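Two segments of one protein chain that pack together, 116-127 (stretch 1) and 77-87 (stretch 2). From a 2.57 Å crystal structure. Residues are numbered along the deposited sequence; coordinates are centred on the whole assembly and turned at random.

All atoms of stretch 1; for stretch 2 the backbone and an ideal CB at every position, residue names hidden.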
# COMPACT_ATOMS: atom_id res chain seq x y z
N HIS A 116 -0.34 -4.40 -5.96
CA HIS A 116 -1.52 -5.24 -6.02
C HIS A 116 -1.21 -6.26 -7.09
O HIS A 116 -0.94 -5.91 -8.23
CB HIS A 116 -2.76 -4.40 -6.41
CG HIS A 116 -3.15 -3.41 -5.36
ND1 HIS A 116 -4.28 -3.57 -4.58
CD2 HIS A 116 -2.52 -2.31 -4.89
CE1 HIS A 116 -4.32 -2.62 -3.67
NE2 HIS A 116 -3.26 -1.84 -3.83
N TYR A 117 -1.19 -7.53 -6.70
CA TYR A 117 -0.89 -8.59 -7.64
C TYR A 117 -2.16 -8.95 -8.36
O TYR A 117 -3.20 -9.12 -7.75
CB TYR A 117 -0.31 -9.78 -6.90
CG TYR A 117 1.07 -9.50 -6.40
CD1 TYR A 117 2.18 -9.67 -7.24
CD2 TYR A 117 1.28 -9.01 -5.12
CE1 TYR A 117 3.47 -9.34 -6.80
CE2 TYR A 117 2.55 -8.67 -4.68
CZ TYR A 117 3.64 -8.84 -5.53
OH TYR A 117 4.89 -8.49 -5.08
N VAL A 118 -2.06 -9.08 -9.68
CA VAL A 118 -3.23 -9.35 -10.50
C VAL A 118 -3.16 -10.68 -11.22
O VAL A 118 -4.00 -11.55 -10.99
CB VAL A 118 -3.39 -8.20 -11.52
CG1 VAL A 118 -4.44 -8.55 -12.55
CG2 VAL A 118 -3.72 -6.91 -10.78
N LYS A 119 -2.18 -10.83 -12.09
CA LYS A 119 -2.00 -12.06 -12.85
C LYS A 119 -0.58 -12.58 -12.70
O LYS A 119 0.37 -11.80 -12.51
CB LYS A 119 -2.29 -11.82 -14.34
CG LYS A 119 -3.78 -11.73 -14.69
CD LYS A 119 -4.01 -11.56 -16.19
CE LYS A 119 -3.53 -10.20 -16.68
NZ LYS A 119 -4.29 -9.09 -16.05
N PRO A 120 -0.40 -13.90 -12.77
CA PRO A 120 0.90 -14.54 -12.64
C PRO A 120 1.86 -14.00 -13.68
O PRO A 120 1.53 -13.98 -14.87
CB PRO A 120 0.60 -16.01 -12.90
CG PRO A 120 -0.82 -16.15 -12.43
CD PRO A 120 -1.46 -14.91 -12.99
N GLY A 121 3.04 -13.55 -13.25
CA GLY A 121 3.99 -13.06 -14.22
C GLY A 121 4.48 -14.26 -15.02
O GLY A 121 5.07 -15.18 -14.46
N MSE A 122 4.22 -14.28 -16.33
CA MSE A 122 4.67 -15.40 -17.16
C MSE A 122 4.87 -14.98 -18.61
O MSE A 122 4.32 -13.98 -19.07
CB MSE A 122 3.68 -16.56 -17.09
CG MSE A 122 3.30 -16.96 -15.66
SE MSE A 122 2.23 -18.56 -15.55
CE MSE A 122 2.77 -19.13 -13.79
N GLY A 123 5.66 -15.76 -19.33
CA GLY A 123 5.95 -15.44 -20.71
C GLY A 123 7.46 -15.35 -20.83
O GLY A 123 8.17 -15.99 -20.05
N THR A 124 7.95 -14.55 -21.77
CA THR A 124 9.38 -14.42 -21.96
C THR A 124 10.04 -13.22 -21.28
O THR A 124 11.26 -13.18 -21.15
CB THR A 124 9.72 -14.36 -23.45
OG1 THR A 124 9.04 -13.25 -24.05
CG2 THR A 124 9.30 -15.66 -24.12
N TYR A 125 9.25 -12.24 -20.86
CA TYR A 125 9.82 -11.08 -20.17
C TYR A 125 8.73 -10.23 -19.52
O TYR A 125 7.58 -10.30 -19.91
CB TYR A 125 10.62 -10.22 -21.13
CG TYR A 125 9.77 -9.50 -22.13
CD1 TYR A 125 9.54 -10.03 -23.39
CD2 TYR A 125 9.13 -8.31 -21.79
CE1 TYR A 125 8.68 -9.41 -24.30
CE2 TYR A 125 8.27 -7.68 -22.68
CZ TYR A 125 8.05 -8.23 -23.93
OH TYR A 125 7.20 -7.61 -24.81
N LEU A 126 9.12 -9.43 -18.53
CA LEU A 126 8.16 -8.54 -17.87
C LEU A 126 8.43 -7.10 -18.29
O LEU A 126 9.55 -6.76 -18.68
CB LEU A 126 8.25 -8.69 -16.35
CG LEU A 126 7.78 -10.07 -15.90
CD1 LEU A 126 7.34 -10.03 -14.44
CD2 LEU A 126 6.61 -10.51 -16.77
N ARG A 127 7.41 -6.26 -18.24
CA ARG A 127 7.61 -4.89 -18.67
C ARG A 127 6.98 -3.95 -17.67
O ARG A 127 5.77 -3.78 -17.69
CB ARG A 127 7.00 -4.67 -20.07
CG ARG A 127 7.68 -3.57 -20.86
CD ARG A 127 6.91 -3.26 -22.15
NE ARG A 127 5.72 -2.44 -21.93
CZ ARG A 127 4.51 -2.75 -22.37
NH1 ARG A 127 4.31 -3.87 -23.05
NH2 ARG A 127 3.48 -1.94 -22.13
N UNK A 77 8.68 -21.51 -7.01
CA UNK A 77 8.42 -22.95 -7.14
C UNK A 77 7.49 -23.39 -8.27
O UNK A 77 7.66 -24.48 -8.80
CB UNK A 77 7.83 -23.46 -5.82
N UNK A 78 6.52 -22.56 -8.66
CA UNK A 78 5.60 -22.94 -9.73
C UNK A 78 5.84 -22.32 -11.12
O UNK A 78 4.89 -22.13 -11.89
CB UNK A 78 4.18 -22.58 -9.28
N UNK A 79 7.10 -22.04 -11.44
CA UNK A 79 7.47 -21.45 -12.73
C UNK A 79 6.65 -20.21 -13.05
O UNK A 79 6.19 -20.00 -14.18
CB UNK A 79 7.30 -22.48 -13.85
N UNK A 80 6.49 -19.38 -12.02
CA UNK A 80 5.76 -18.12 -12.09
C UNK A 80 6.80 -17.11 -11.61
O UNK A 80 7.60 -17.44 -10.73
CB UNK A 80 4.48 -18.11 -11.25
N UNK A 81 6.82 -15.91 -12.19
CA UNK A 81 7.79 -14.90 -11.77
C UNK A 81 7.64 -14.60 -10.28
O UNK A 81 6.54 -14.29 -9.80
CB UNK A 81 7.62 -13.62 -12.59
N UNK A 82 8.74 -14.68 -9.54
CA UNK A 82 8.68 -14.43 -8.11
C UNK A 82 8.06 -13.07 -7.81
O UNK A 82 8.48 -12.05 -8.37
CB UNK A 82 10.08 -14.52 -7.50
N UNK A 83 7.08 -13.05 -6.92
CA UNK A 83 6.41 -11.81 -6.55
C UNK A 83 7.40 -10.75 -6.13
O UNK A 83 7.14 -9.55 -6.24
CB UNK A 83 5.41 -12.06 -5.42
N UNK A 84 8.55 -11.20 -5.64
CA UNK A 84 9.61 -10.30 -5.21
C UNK A 84 10.30 -9.64 -6.38
O UNK A 84 10.56 -8.44 -6.35
CB UNK A 84 10.64 -11.06 -4.36
N UNK A 85 10.60 -10.40 -7.43
CA UNK A 85 11.25 -9.80 -8.59
C UNK A 85 10.26 -8.82 -9.23
O UNK A 85 10.66 -7.80 -9.78
CB UNK A 85 11.70 -10.87 -9.59
N UNK A 86 8.97 -9.12 -9.15
CA UNK A 86 7.97 -8.23 -9.71
C UNK A 86 8.04 -6.89 -8.99
O UNK A 86 8.12 -5.82 -9.63
CB UNK A 86 6.57 -8.84 -9.60
N UNK A 87 8.00 -6.95 -7.65
CA UNK A 87 8.07 -5.74 -6.82
C UNK A 87 9.33 -4.98 -7.10
O UNK A 87 9.31 -3.79 -7.40
CB UNK A 87 7.99 -6.09 -5.33

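Position 77 lies beyond the reach of stretch 1, so almost any residue could stand there; its phi of -41° is within the range a proline ring permits, and the residue is Pro77. At 78 and 79 the CA-to-CB bonds point sideways and no atom of stretch 1 comes within 5.5 Å of either ideal CB, which leaves the choice wide. Position 78 holds Leu78, whose side chain leads away. The backbone at 79 has phi and psi of 52° and 43°, a left-handed conformation that favours glycine, asparagine or aspartate; Asn79 fits that expectation, and its side chain also leads away. What stretch 1 meets here is mainly backbone, for the methyl CE of Met122 lies 3.6 Å from Asn79 O.

Position 80 is different. Its CB points sideways, but the ideal atom is 3.2 Å from Met122 CE and 4.7 Å from Pro120 CB, so a side chain here starts beside Met122 CE, with Pro120 CB further off in much the same direction. A flexible, unbranched apolar chain that can thread past the methyl would suit, and leucine might also serve. The residue is Met80, present as selenomethionine. Met80 CG lies 3.2 Å from Met122 CE, and Met80 SE reaches to 3.4 Å from Pro120 CB. The side chain is poorly ordered, so these close distances deserve caution.

At 81 two demands meet. The backbone amide points at the carbonyl Gly121 O, a bond that needs only a free N-H, so proline alone is ruled out by it. The CB points toward stretch 1, 3.5 Å from Gly121 O and 4.0 Å from Leu126 CD1, favouring a compact apolar residue such as valine, alanine or isoleucine. The residue is Val81: Val81 N donates to Gly121 O at 3.0 Å with a nearly straight angle of 172°, and Val81 CG1 packs 3.7 Å from Leu126 CD1. The close approach also depends on glycine at 121: a CB on Gly121 would come within 2.9 Å of Val81 CB.

Position 82 points away from stretch 1 and directly precedes a helix, where serine, threonine, aspartate, asparagine or histidine could accept from a free amide. His82 does so: the backbone N of 84 donates to His82 ND1 at 2.9 Å.

At 83 the ideal CB would point toward the Tyr117 ring, 3.6 Å from Tyr117 CE1, and there is room for it, so alanine would be as plausible as glycine. In Gly83 the carbonyl makes the contact, with Tyr117 OH donating to Gly83 O at 2.7 Å near the plane of the ring. Position 84 faces away and is open to many residues; it is Gly84. At 85 CA-to-CB points sideways and stretch 1 offers nothing within 5.5 Å of the ideal CB, so many helix-compatible residues would do; it is Ile85, whose end leads away.

At 86 the CB points toward stretch 1, 4.2 Å from Tyr117 CE1, where a small or branched residue fits. Thr86 sets its CB at the ring edge, while Thr86 OG1 donates a weak hydrogen bond to His82 O at 3.3 Å. At 87 CA-to-CB points sideways and the ideal CB is 3.9 Å from Tyr117 OH, so a small residue is comfortable, though a larger one is not excluded; it is Ala87, whose CB lies at that distance.

Stretch 2, residues 77-87: PLNMVHGGITA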
# COMPACT_ATOMS: atom_id res chain seq x y z
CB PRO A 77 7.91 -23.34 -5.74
CG PRO A 77 7.48 -22.03 -5.12
CD PRO A 77 8.52 -21.07 -5.61
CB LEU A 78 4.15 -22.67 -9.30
CG LEU A 78 3.56 -23.70 -8.34
CD1 LEU A 78 3.63 -25.10 -8.96
CD2 LEU A 78 4.32 -23.67 -7.02
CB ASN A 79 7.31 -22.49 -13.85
CG ASN A 79 8.35 -23.60 -13.76
OD1 ASN A 79 8.37 -24.37 -12.78
ND2 ASN A 79 9.21 -23.68 -14.77
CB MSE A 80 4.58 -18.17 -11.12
CG MSE A 80 3.44 -17.19 -11.38
SE MSE A 80 1.95 -17.45 -10.15
CE MSE A 80 1.02 -18.88 -11.06
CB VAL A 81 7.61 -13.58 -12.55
CG1 VAL A 81 8.51 -12.50 -11.96
CG2 VAL A 81 7.95 -13.81 -14.01
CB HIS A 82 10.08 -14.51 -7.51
CG HIS A 82 10.07 -14.78 -6.04
ND1 HIS A 82 9.45 -13.95 -5.13
CD2 HIS A 82 10.53 -15.83 -5.32
CE1 HIS A 82 9.52 -14.47 -3.92
NE2 HIS A 82 10.18 -15.62 -4.01
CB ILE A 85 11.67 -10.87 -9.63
CG1 ILE A 85 12.75 -11.79 -9.05
CG2 ILE A 85 12.21 -10.20 -10.88
CD1 ILE A 85 14.09 -11.12 -8.81
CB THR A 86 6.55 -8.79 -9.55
OG1 THR A 86 6.47 -10.10 -10.13
CG2 THR A 86 5.57 -7.87 -10.27
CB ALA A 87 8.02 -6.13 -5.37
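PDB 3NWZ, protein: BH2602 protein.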